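Local coordinates for 3-oxo-glucose-6-phosphate:glutamate aminotransferase (Bacillus subtilis subsp. subtilis, PDB 4K2M), which catalyses the reversible pyridoxal phosphate-dependent transfer of an amino group from glutamate to 3-dehydro-glucose 6-phosphate, giving kanosamine 6-phosphate, and works as a homodimer, at residues Glu145-Ala150 and Pro190-Ile195; Ile222-Gln227 and Ile240-Phe245. One frame throughout, in Å; residues are numbered along the deposited sequence.

Contact 1: Glu145-Ala150 and Pro190-Ile195; sequences EVIMPA and PYTKFI
Glu-145 begins the pairing of two parallel strands, its backbone N donating to Tyr-191 O at 2.9 Å from above the plane of that carbonyl. Glu-145 O then receives two donors: Lys-193 N comes in the carbonyl plane, almost straight (3.0 Å, 179°), and Phe-194 N makes a weaker bond. This doubling marks a beta bulge, which shifts the register by one residue between the pairs Glu-145/Thr-192 and Val-146/Phe-194. Regular pairing resumes where Ile-147 N donates to Phe-194 O (2.9 Å).

Where the strands begin, a water bridges Glu-145 OE1, to which it donates, and Thr-192 OG1, from which it accepts; both oxygens also bond to Thr-189, OE1 to its hydroxyl and OG1 to its backbone N. The extended Glu-145 chain passes Tyr-191 obliquely, CD 3.8 Å from Tyr-191 CB. Thr-192 turns OG1 beside its backbone N (chi1 -49°) to face the water, while CG2, anti to that N, meets Ile-147 CD1 at 3.7 Å. On the other sheet face, Val-146 CG2 meets Phe-194 CD2 obliquely (3.9 Å), with Val-160 of helix 154-163 against the valine. The contact thus changes from a polar, hydrated start to an apolar interior, and one carbonyl serves both N-H groups of the bulge, the second weakly.

Contact 2: Ile222-Gln227 and Ile240-Phe245; sequences IEDACQ and ITTLSF. With O1G (3-deoxy-3-[(E)-({3-hydroxy-2-methyl-5-[(phosphonooxy)methyl]pyridin-4-yl}methylidene)amino]-6-O-phosphono-alpha-D-gluco pyranose), chain C.
Thr-242 and Cys-226, with the largest buried areas here, meet the opposite segment in different ways. Thr-242 OG1 lies between its backbone N and carbonyl carbon (chi1 62°), which brings the hydroxyl to Glu-223 O at 3.0 Å; Thr-242 N reaches the same oxygen nearly along the C=O axis, so one residue grips this carbonyl twice. In return Thr-242 O accepts from Ala-225 N (3.0 Å). Cys-226 follows the strand end, its SG against the Leu-243 backbone and its CB 3.6 Å from Ser-244 CB. Its N donates to Asp-224 OD1, closing an Asx turn.

Ile-222 lies alongside Ile-240, CD1 to CG2 3.9 Å, and also touches Thr-242 CG2. On the other face, Thr-241 OG1 donates to the anti lone pair of Glu-223 OE2 in a very short bond (2.5 Å), while Glu-223 OE1 is hydrogen-bonded to His-199 NE2.

The strand ends open on the external aldimine. Asp-224 OD2, also bonded to Thr-156, lies 2.7 Å from the pyridine N1'; Gln-227 NE2 donates to O3, and Ser-244 OG to phosphate oxygen OP2 at 2.6 Å. An aspartate beside the ring nitrogen is a hallmark of fold-type I aminotransferases, where it is thought to favour a protonated pyridine; Cys-226 N on OD1 and Thr-156 on OD2 together probably hold this carboxylate against the ring nitrogen.

Both contacts belong to the seven-stranded mixed sheet of the aspartate aminotransferase fold, their centres about 17 Å apart. Strands 145-148, 192-195, 220-224 and 240-244 are consecutive across it and run parallel, so contact 1 and contact 2 are separated by a single strand pairing. That intervening pair is joined directly: Ile-195 O lies 3.1 Å from Ile-222 N, a probable hydrogen bond. Along the chain they come in series, with helix 207-217 between them, packing on Ile-195. Contact 1 lies toward the sheet's edge strand 166-169, in a part of the sheet beyond the active site, whereas contact 2 forms part of that site, presenting its C-terminal strand ends to the cofactor-sugar adduct.

Contact 1: Glu145-Ala150 and Pro190-Ile195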
ATOM      1  N   GLU A 145     -11.434   5.537 -23.861  1.00 15.04           N
ATOM      2  CA  GLU A 145     -11.592   4.099 -23.983  1.00 14.23           C
ATOM      3  C   GLU A 145     -10.242   3.379 -23.945  1.00 13.56           C
ATOM      4  O   GLU A 145      -9.230   3.856 -24.475  1.00 15.88           O
ATOM      5  CB  GLU A 145     -12.384   3.740 -25.244  1.00 17.46           C
ATOM      6  CG  GLU A 145     -13.888   4.009 -25.093  1.00 16.24           C
ATOM      7  CD  GLU A 145     -14.676   3.808 -26.377  1.00 21.53           C
ATOM      8  OE1 GLU A 145     -14.086   3.424 -27.414  1.00 21.88           O
ATOM      9  OE2 GLU A 145     -15.904   4.048 -26.336  1.00 21.48           O
ATOM     10  N   VAL A 146     -10.243   2.217 -23.305  1.00 13.09           N
ATOM     11  CA  VAL A 146      -9.030   1.424 -23.143  1.00 12.88           C
ATOM     12  C   VAL A 146      -9.338   0.021 -23.616  1.00  9.49           C
ATOM     13  O   VAL A 146     -10.141  -0.674 -22.992  1.00 13.92           O
ATOM     14  CB  VAL A 146      -8.634   1.346 -21.646  1.00 13.88           C
ATOM     15  CG1 VAL A 146      -7.367   0.468 -21.470  1.00 13.46           C
ATOM     16  CG2 VAL A 146      -8.405   2.742 -21.075  1.00 15.59           C
ATOM     17  N   ILE A 147      -8.734  -0.389 -24.729  1.00  9.70           N
ATOM     18  CA  ILE A 147      -8.977  -1.715 -25.272  1.00 10.34           C
ATOM     19  C   ILE A 147      -8.184  -2.749 -24.467  1.00 13.32           C
ATOM     20  O   ILE A 147      -6.978  -2.585 -24.241  1.00 15.91           O
ATOM     21  CB  ILE A 147      -8.588  -1.774 -26.756  1.00 10.39           C
ATOM     22  CG1 ILE A 147      -9.548  -0.892 -27.578  1.00 14.10           C
ATOM     23  CG2 ILE A 147      -8.626  -3.215 -27.256  1.00 13.64           C
ATOM     24  CD1 ILE A 147      -9.149  -0.802 -29.072  1.00 15.59           C
ATOM     25  N   MET A 148      -8.851  -3.813 -24.027  1.00 12.23           N
ATOM     26  CA  MET A 148      -8.215  -4.768 -23.114  1.00 11.65           C
ATOM     27  C   MET A 148      -8.946  -6.098 -23.188  1.00 13.11           C
ATOM     28  O   MET A 148     -10.087  -6.154 -23.699  1.00 13.64           O
ATOM     29  CB  MET A 148      -8.234  -4.220 -21.666  1.00 11.00           C
ATOM     30  CG  MET A 148      -9.610  -3.875 -21.143  1.00 10.19           C
ATOM     31  SD  MET A 148      -9.557  -3.252 -19.445  1.00 16.77           S
ATOM     32  CE  MET A 148      -9.127  -4.726 -18.539  1.00 20.53           C
ATOM     33  N   PRO A 149      -8.319  -7.169 -22.670  1.00 11.62           N
ATOM     34  CA  PRO A 149      -9.032  -8.453 -22.601  1.00 12.05           C
ATOM     35  C   PRO A 149      -9.963  -8.531 -21.394  1.00 13.69           C
ATOM     36  O   PRO A 149      -9.831  -7.763 -20.429  1.00 13.00           O
ATOM     37  CB  PRO A 149      -7.895  -9.470 -22.459  1.00 10.55           C
ATOM     38  CG  PRO A 149      -6.848  -8.717 -21.676  1.00 12.12           C
ATOM     39  CD  PRO A 149      -6.921  -7.290 -22.190  1.00 10.61           C
ATOM     40  N   ALA A 150     -10.889  -9.486 -21.432  1.00 12.10           N
ATOM     41  CA  ALA A 150     -11.856  -9.652 -20.353  1.00 12.00           C
ATOM     42  C   ALA A 150     -11.519 -10.800 -19.408  1.00 14.03           C
ATOM     43  O   ALA A 150     -12.325 -11.127 -18.522  1.00 15.42           O
ATOM     44  CB  ALA A 150     -13.249  -9.868 -20.952  1.00 13.83           C
ATOM     45  N   PRO A 190     -13.410   6.849 -32.078  1.00 16.50           N
ATOM     46  CA  PRO A 190     -12.705   8.107 -31.801  1.00 16.11           C
ATOM     47  C   PRO A 190     -12.383   8.320 -30.326  1.00 17.77           C
ATOM     48  O   PRO A 190     -11.566   9.195 -30.021  1.00 18.61           O
ATOM     49  CB  PRO A 190     -13.710   9.173 -32.254  1.00 22.02           C
ATOM     50  CG  PRO A 190     -14.502   8.488 -33.326  1.00 24.78           C
ATOM     51  CD  PRO A 190     -14.663   7.075 -32.826  1.00 22.76           C
ATOM     52  N   TYR A 191     -13.004   7.553 -29.427  1.00 16.37           N
ATOM     53  CA  TYR A 191     -12.693   7.696 -28.004  1.00 17.92           C
ATOM     54  C   TYR A 191     -11.532   6.820 -27.528  1.00 15.76           C
ATOM     55  O   TYR A 191     -11.066   6.983 -26.392  1.00 18.23           O
ATOM     56  CB  TYR A 191     -13.933   7.455 -27.145  1.00 16.38           C
ATOM     57  CG  TYR A 191     -14.847   8.653 -27.123  1.00 27.51           C
ATOM     58  CD1 TYR A 191     -15.205   9.252 -25.927  1.00 32.76           C
ATOM     59  CD2 TYR A 191     -15.309   9.213 -28.304  1.00 39.17           C
ATOM     60  CE1 TYR A 191     -16.026  10.366 -25.910  1.00 67.37           C
ATOM     61  CE2 TYR A 191     -16.124  10.323 -28.300  1.00 48.24           C
ATOM     62  CZ  TYR A 191     -16.481  10.895 -27.103  1.00 54.62           C
ATOM     63  OH  TYR A 191     -17.299  12.000 -27.107  1.00 69.90           O
ATOM     64  N   THR A 192     -11.056   5.911 -28.376  1.00 13.27           N
ATOM     65  CA  THR A 192      -9.980   4.999 -27.964  1.00 14.34           C
ATOM     66  C   THR A 192      -8.685   5.784 -27.785  1.00 18.24           C
ATOM     67  O   THR A 192      -8.264   6.518 -28.675  1.00 17.94           O
ATOM     68  CB  THR A 192      -9.710   3.900 -29.005  1.00 15.65           C
ATOM     69  OG1 THR A 192     -10.946   3.295 -29.393  1.00 17.18           O
ATOM     70  CG2 THR A 192      -8.750   2.818 -28.416  1.00 15.47           C
ATOM     71  N   LYS A 193      -8.043   5.626 -26.635  1.00 15.24           N
ATOM     72  CA  LYS A 193      -6.778   6.301 -26.388  1.00 17.18           C
ATOM     73  C   LYS A 193      -5.687   5.307 -26.020  1.00 15.83           C
ATOM     74  O   LYS A 193      -4.505   5.589 -26.209  1.00 13.77           O
ATOM     75  CB  LYS A 193      -6.944   7.361 -25.289  1.00 16.71           C
ATOM     76  CG  LYS A 193      -7.847   8.541 -25.676  1.00 31.11           C
ATOM     77  CD  LYS A 193      -7.367   9.191 -26.969  1.00 32.65           C
ATOM     78  CE  LYS A 193      -8.204  10.416 -27.346  1.00 46.05           C
ATOM     79  NZ  LYS A 193      -9.656  10.107 -27.358  1.00 48.91           N
ATOM     80  N   PHE A 194      -6.085   4.134 -25.521  1.00 16.23           N
ATOM     81  CA  PHE A 194      -5.119   3.163 -24.986  1.00 12.57           C
ATOM     82  C   PHE A 194      -5.380   1.736 -25.427  1.00 13.49           C
ATOM     83  O   PHE A 194      -6.529   1.346 -25.621  1.00 13.06           O
ATOM     84  CB  PHE A 194      -5.193   3.151 -23.455  1.00 12.11           C
ATOM     85  CG  PHE A 194      -4.872   4.470 -22.832  1.00 15.67           C
ATOM     86  CD1 PHE A 194      -3.559   4.807 -22.549  1.00 22.30           C
ATOM     87  CD2 PHE A 194      -5.878   5.373 -22.534  1.00 17.18           C
ATOM     88  CE1 PHE A 194      -3.258   6.037 -21.980  1.00 24.09           C
ATOM     89  CE2 PHE A 194      -5.581   6.603 -21.961  1.00 21.19           C
ATOM     90  CZ  PHE A 194      -4.272   6.932 -21.683  1.00 27.26           C
ATOM     91  N   ILE A 195      -4.309   0.956 -25.544  1.00 13.26           N
ATOM     92  CA  ILE A 195      -4.410  -0.498 -25.577  1.00 11.38           C
ATOM     93  C   ILE A 195      -3.705  -1.016 -24.327  1.00 14.10           C
ATOM     94  O   ILE A 195      -2.584  -0.596 -24.034  1.00 12.64           O
ATOM     95  CB  ILE A 195      -3.704  -1.107 -26.789  1.00 11.63           C
ATOM     96  CG1 ILE A 195      -4.186  -0.449 -28.086  1.00 14.01           C
ATOM     97  CG2 ILE A 195      -3.993  -2.584 -26.853  1.00 13.46           C
ATOM     98  CD1 ILE A 195      -3.498  -1.028 -29.344  1.00 14.50           C
TER
HETATM   99  O   HOH W   1     -12.219   1.537 -28.167  1.00 19.09           O

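Contact 2: Ile222-Gln227 and Ile240-Phe245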
ATOM      1  N   ILE A 222      -0.072   0.615 -22.682  1.00 12.42           N
ATOM      2  CA  ILE A 222       0.406   0.359 -21.339  1.00 10.18           C
ATOM      3  C   ILE A 222       0.188  -1.118 -21.115  1.00 15.13           C
ATOM      4  O   ILE A 222      -0.938  -1.610 -21.243  1.00 15.92           O
ATOM      5  CB  ILE A 222      -0.342   1.230 -20.294  1.00 12.40           C
ATOM      6  CG1 ILE A 222      -0.044   0.744 -18.870  1.00 17.11           C
ATOM      7  CG2 ILE A 222      -1.853   1.281 -20.582  1.00 19.02           C
ATOM      8  CD1 ILE A 222      -0.478   1.751 -17.783  1.00 18.14           C
ATOM      9  N   GLU A 223       1.256  -1.845 -20.812  1.00 14.63           N
ATOM     10  CA  GLU A 223       1.122  -3.292 -20.722  1.00 15.92           C
ATOM     11  C   GLU A 223       1.054  -3.719 -19.267  1.00 18.18           C
ATOM     12  O   GLU A 223       1.762  -3.179 -18.412  1.00 16.40           O
ATOM     13  CB  GLU A 223       2.265  -3.998 -21.442  1.00 21.04           C
ATOM     14  CG  GLU A 223       3.613  -3.724 -20.834  1.00 17.75           C
ATOM     15  CD  GLU A 223       4.751  -4.374 -21.580  1.00 24.36           C
ATOM     16  OE1 GLU A 223       4.509  -5.260 -22.429  1.00 22.74           O
ATOM     17  OE2 GLU A 223       5.905  -3.994 -21.302  1.00 22.26           O
ATOM     18  N   ASP A 224       0.161  -4.662 -18.986  1.00 13.87           N
ATOM     19  CA  ASP A 224       0.025  -5.218 -17.650  1.00 13.73           C
ATOM     20  C   ASP A 224       0.921  -6.436 -17.661  1.00 12.26           C
ATOM     21  O   ASP A 224       0.543  -7.496 -18.164  1.00 12.02           O
ATOM     22  CB  ASP A 224      -1.426  -5.634 -17.411  1.00 15.45           C
ATOM     23  CG  ASP A 224      -1.641  -6.280 -16.067  1.00 17.59           C
ATOM     24  OD1 ASP A 224      -0.660  -6.707 -15.421  1.00 17.51           O
ATOM     25  OD2 ASP A 224      -2.810  -6.385 -15.666  1.00 15.21           O
ATOM     26  N   ALA A 225       2.120  -6.286 -17.110  1.00 13.94           N
ATOM     27  CA  ALA A 225       3.063  -7.389 -17.044  1.00 14.83           C
ATOM     28  C   ALA A 225       3.160  -7.834 -15.594  1.00 14.90           C
ATOM     29  O   ALA A 225       4.202  -8.336 -15.148  1.00 14.10           O
ATOM     30  CB  ALA A 225       4.428  -6.947 -17.561  1.00 14.38           C
ATOM     31  N   CYS A 226       2.076  -7.641 -14.842  1.00 12.30           N
ATOM     32  CA  CYS A 226       2.123  -7.984 -13.423  1.00 13.86           C
ATOM     33  C   CYS A 226       2.464  -9.454 -13.149  1.00 15.14           C
ATOM     34  O   CYS A 226       3.043  -9.776 -12.097  1.00 16.44           O
ATOM     35  CB  CYS A 226       0.842  -7.547 -12.708  1.00 15.36           C
ATOM     36  SG  CYS A 226       0.728  -5.737 -12.593  1.00 17.36           S
ATOM     37  N   GLN A 227       2.168 -10.334 -14.111  1.00 13.44           N
ATOM     38  CA  GLN A 227       2.513 -11.758 -13.970  1.00 13.57           C
ATOM     39  C   GLN A 227       3.704 -12.164 -14.842  1.00 15.90           C
ATOM     40  O   GLN A 227       4.000 -13.346 -14.965  1.00 17.55           O
ATOM     41  CB  GLN A 227       1.316 -12.631 -14.361  1.00 12.55           C
ATOM     42  CG  GLN A 227       0.157 -12.550 -13.367  1.00 13.81           C
ATOM     43  CD  GLN A 227      -1.030 -13.409 -13.782  1.00 16.03           C
ATOM     44  OE1 GLN A 227      -0.943 -14.191 -14.731  1.00 15.55           O
ATOM     45  NE2 GLN A 227      -2.148 -13.260 -13.077  1.00 20.71           N
ATOM     46  N   ILE A 240       4.414   2.356 -21.335  1.00 16.02           N
ATOM     47  CA  ILE A 240       4.571   2.028 -19.920  1.00 13.68           C
ATOM     48  C   ILE A 240       4.447   0.531 -19.687  1.00 16.47           C
ATOM     49  O   ILE A 240       3.591  -0.123 -20.276  1.00 12.61           O
ATOM     50  CB  ILE A 240       3.510   2.751 -19.067  1.00 18.95           C
ATOM     51  CG1 ILE A 240       3.865   4.234 -18.964  1.00 23.57           C
ATOM     52  CG2 ILE A 240       3.381   2.109 -17.656  1.00 19.03           C
ATOM     53  CD1 ILE A 240       3.146   4.968 -17.865  1.00 23.75           C
ATOM     54  N   THR A 241       5.305  -0.002 -18.821  1.00 13.62           N
ATOM     55  CA  THR A 241       5.216  -1.391 -18.377  1.00 10.34           C
ATOM     56  C   THR A 241       4.850  -1.402 -16.890  1.00 12.30           C
ATOM     57  O   THR A 241       5.430  -0.656 -16.103  1.00 14.54           O
ATOM     58  CB  THR A 241       6.587  -2.082 -18.552  1.00 12.90           C
ATOM     59  OG1 THR A 241       6.927  -2.125 -19.952  1.00 19.68           O
ATOM     60  CG2 THR A 241       6.578  -3.506 -17.986  1.00 17.71           C
ATOM     61  N   THR A 242       3.909  -2.246 -16.482  1.00 11.01           N
ATOM     62  CA  THR A 242       3.600  -2.329 -15.057  1.00 10.97           C
ATOM     63  C   THR A 242       3.943  -3.706 -14.507  1.00 11.83           C
ATOM     64  O   THR A 242       3.763  -4.717 -15.184  1.00 15.46           O
ATOM     65  CB  THR A 242       2.134  -2.019 -14.777  1.00 14.50           C
ATOM     66  OG1 THR A 242       1.320  -2.999 -15.435  1.00 16.66           O
ATOM     67  CG2 THR A 242       1.787  -0.644 -15.310  1.00 12.44           C
ATOM     68  N   LEU A 243       4.412  -3.729 -13.262  1.00 11.76           N
ATOM     69  CA  LEU A 243       4.763  -4.965 -12.586  1.00 11.59           C
ATOM     70  C   LEU A 243       4.027  -5.039 -11.264  1.00  9.59           C
ATOM     71  O   LEU A 243       3.665  -4.010 -10.702  1.00 11.68           O
ATOM     72  CB  LEU A 243       6.266  -5.010 -12.298  1.00 13.58           C
ATOM     73  CG  LEU A 243       7.162  -5.101 -13.539  1.00 21.27           C
ATOM     74  CD1 LEU A 243       8.629  -4.970 -13.156  1.00 20.04           C
ATOM     75  CD2 LEU A 243       6.938  -6.425 -14.265  1.00 25.53           C
ATOM     76  N   SER A 244       3.821  -6.264 -10.775  1.00 12.39           N
ATOM     77  CA  SER A 244       3.363  -6.499  -9.403  1.00 13.91           C
ATOM     78  C   SER A 244       4.433  -7.269  -8.668  1.00 12.59           C
ATOM     79  O   SER A 244       5.068  -8.162  -9.255  1.00 12.81           O
ATOM     80  CB  SER A 244       2.099  -7.354  -9.370  1.00 13.79           C
ATOM     81  OG  SER A 244       1.802  -7.721  -8.028  1.00 13.42           O
ATOM     82  N   PHE A 245       4.634  -6.935  -7.394  1.00 12.06           N
ATOM     83  CA  PHE A 245       5.537  -7.695  -6.520  1.00 12.51           C
ATOM     84  C   PHE A 245       4.740  -8.269  -5.373  1.00 13.10           C
ATOM     85  O   PHE A 245       5.243  -8.466  -4.271  1.00 13.63           O
ATOM     86  CB  PHE A 245       6.679  -6.816  -5.989  1.00 12.92           C
ATOM     87  CG  PHE A 245       7.428  -6.104  -7.075  1.00 15.33           C
ATOM     88  CD1 PHE A 245       7.956  -6.812  -8.150  1.00 12.22           C
ATOM     89  CD2 PHE A 245       7.560  -4.725  -7.046  1.00 16.55           C
ATOM     90  CE1 PHE A 245       8.634  -6.144  -9.169  1.00 16.02           C
ATOM     91  CE2 PHE A 245       8.237  -4.053  -8.053  1.00 14.85           C
ATOM     92  CZ  PHE A 245       8.776  -4.759  -9.115  1.00 16.31           C
TER
HETATM   93  P   O1G C 501      -1.440  -6.274  -7.412  1.00 18.25           P
HETATM   94  C3A O1G C 501      -2.599  -9.672 -11.980  1.00 19.79           C
HETATM   95  O3  O1G C 501      -2.553 -11.019 -11.850  1.00 26.82           O
HETATM   96  C1  O1G C 501      -4.510 -13.393  -7.182  1.00 25.70           C
HETATM   97  N1' O1G C 501      -2.685  -7.710 -13.300  1.00 19.07           N
HETATM   98  C2  O1G C 501      -4.104 -12.613  -8.435  1.00 29.37           C
HETATM   99  O2  O1G C 501      -3.635 -13.658  -9.353  1.00 22.60           O
HETATM  100  C9A O1G C 501      -2.646  -9.050 -13.233  1.00 15.95           C
HETATM  101  C2A O1G C 501      -2.640  -9.828 -14.538  1.00 19.04           C
HETATM  102  C3  O1G C 501      -3.015 -11.557  -8.179  1.00 25.51           C
HETATM  103  N3' O1G C 501      -2.976 -10.761  -9.419  1.00 26.32           N
HETATM  104  O1  O1G C 501      -3.476 -14.293  -6.754  1.00 31.21           O
HETATM  105  C4  O1G C 501      -3.306 -10.713  -6.923  1.00 24.51           C
HETATM  106  O4  O1G C 501      -2.000 -10.180  -6.626  1.00 24.61           O
HETATM  107  C4A O1G C 501      -2.597  -8.916 -10.821  1.00 17.86           C
HETATM  108  C4B O1G C 501      -2.575  -9.547  -9.486  1.00 20.65           C
HETATM  109  C5  O1G C 501      -3.637 -11.666  -5.775  1.00 21.20           C
HETATM  110  O5  O1G C 501      -4.761 -12.495  -6.093  1.00 27.10           O
HETATM  111  C5A O1G C 501      -2.643  -7.528 -10.920  1.00 19.33           C
HETATM  112  C5T O1G C 501      -2.656  -6.529  -9.751  1.00 17.29           C
HETATM  113  C6  O1G C 501      -4.138 -10.976  -4.537  1.00 24.29           C
HETATM  114  C6A O1G C 501      -2.693  -6.952 -12.180  1.00 20.63           C
HETATM  115  OP1 O1G C 501      -2.258  -5.003  -7.328  1.00 15.72           O
HETATM  116  OP2 O1G C 501       0.002  -6.063  -7.096  1.00 15.08           O
HETATM  117  OP3 O1G C 501      -2.124  -7.448  -6.673  1.00 18.05           O
HETATM  118  OP4 O1G C 501      -1.422  -6.656  -9.006  1.00 19.04           O
HETATM  119  O6  O1G C 501      -4.209 -11.764  -3.410  1.00 25.48           O
HETATM  120  P'  O1G C 501      -3.935 -11.140  -1.953  1.00 24.17           P
HETATM  121  OP6 O1G C 501      -2.499 -10.663  -1.978  1.00 21.28           O
HETATM  122  OP7 O1G C 501      -4.939 -10.037  -1.703  1.00 23.94           O
HETATM  123  OP8 O1G C 501      -4.149 -12.354  -1.045  1.00 22.75           O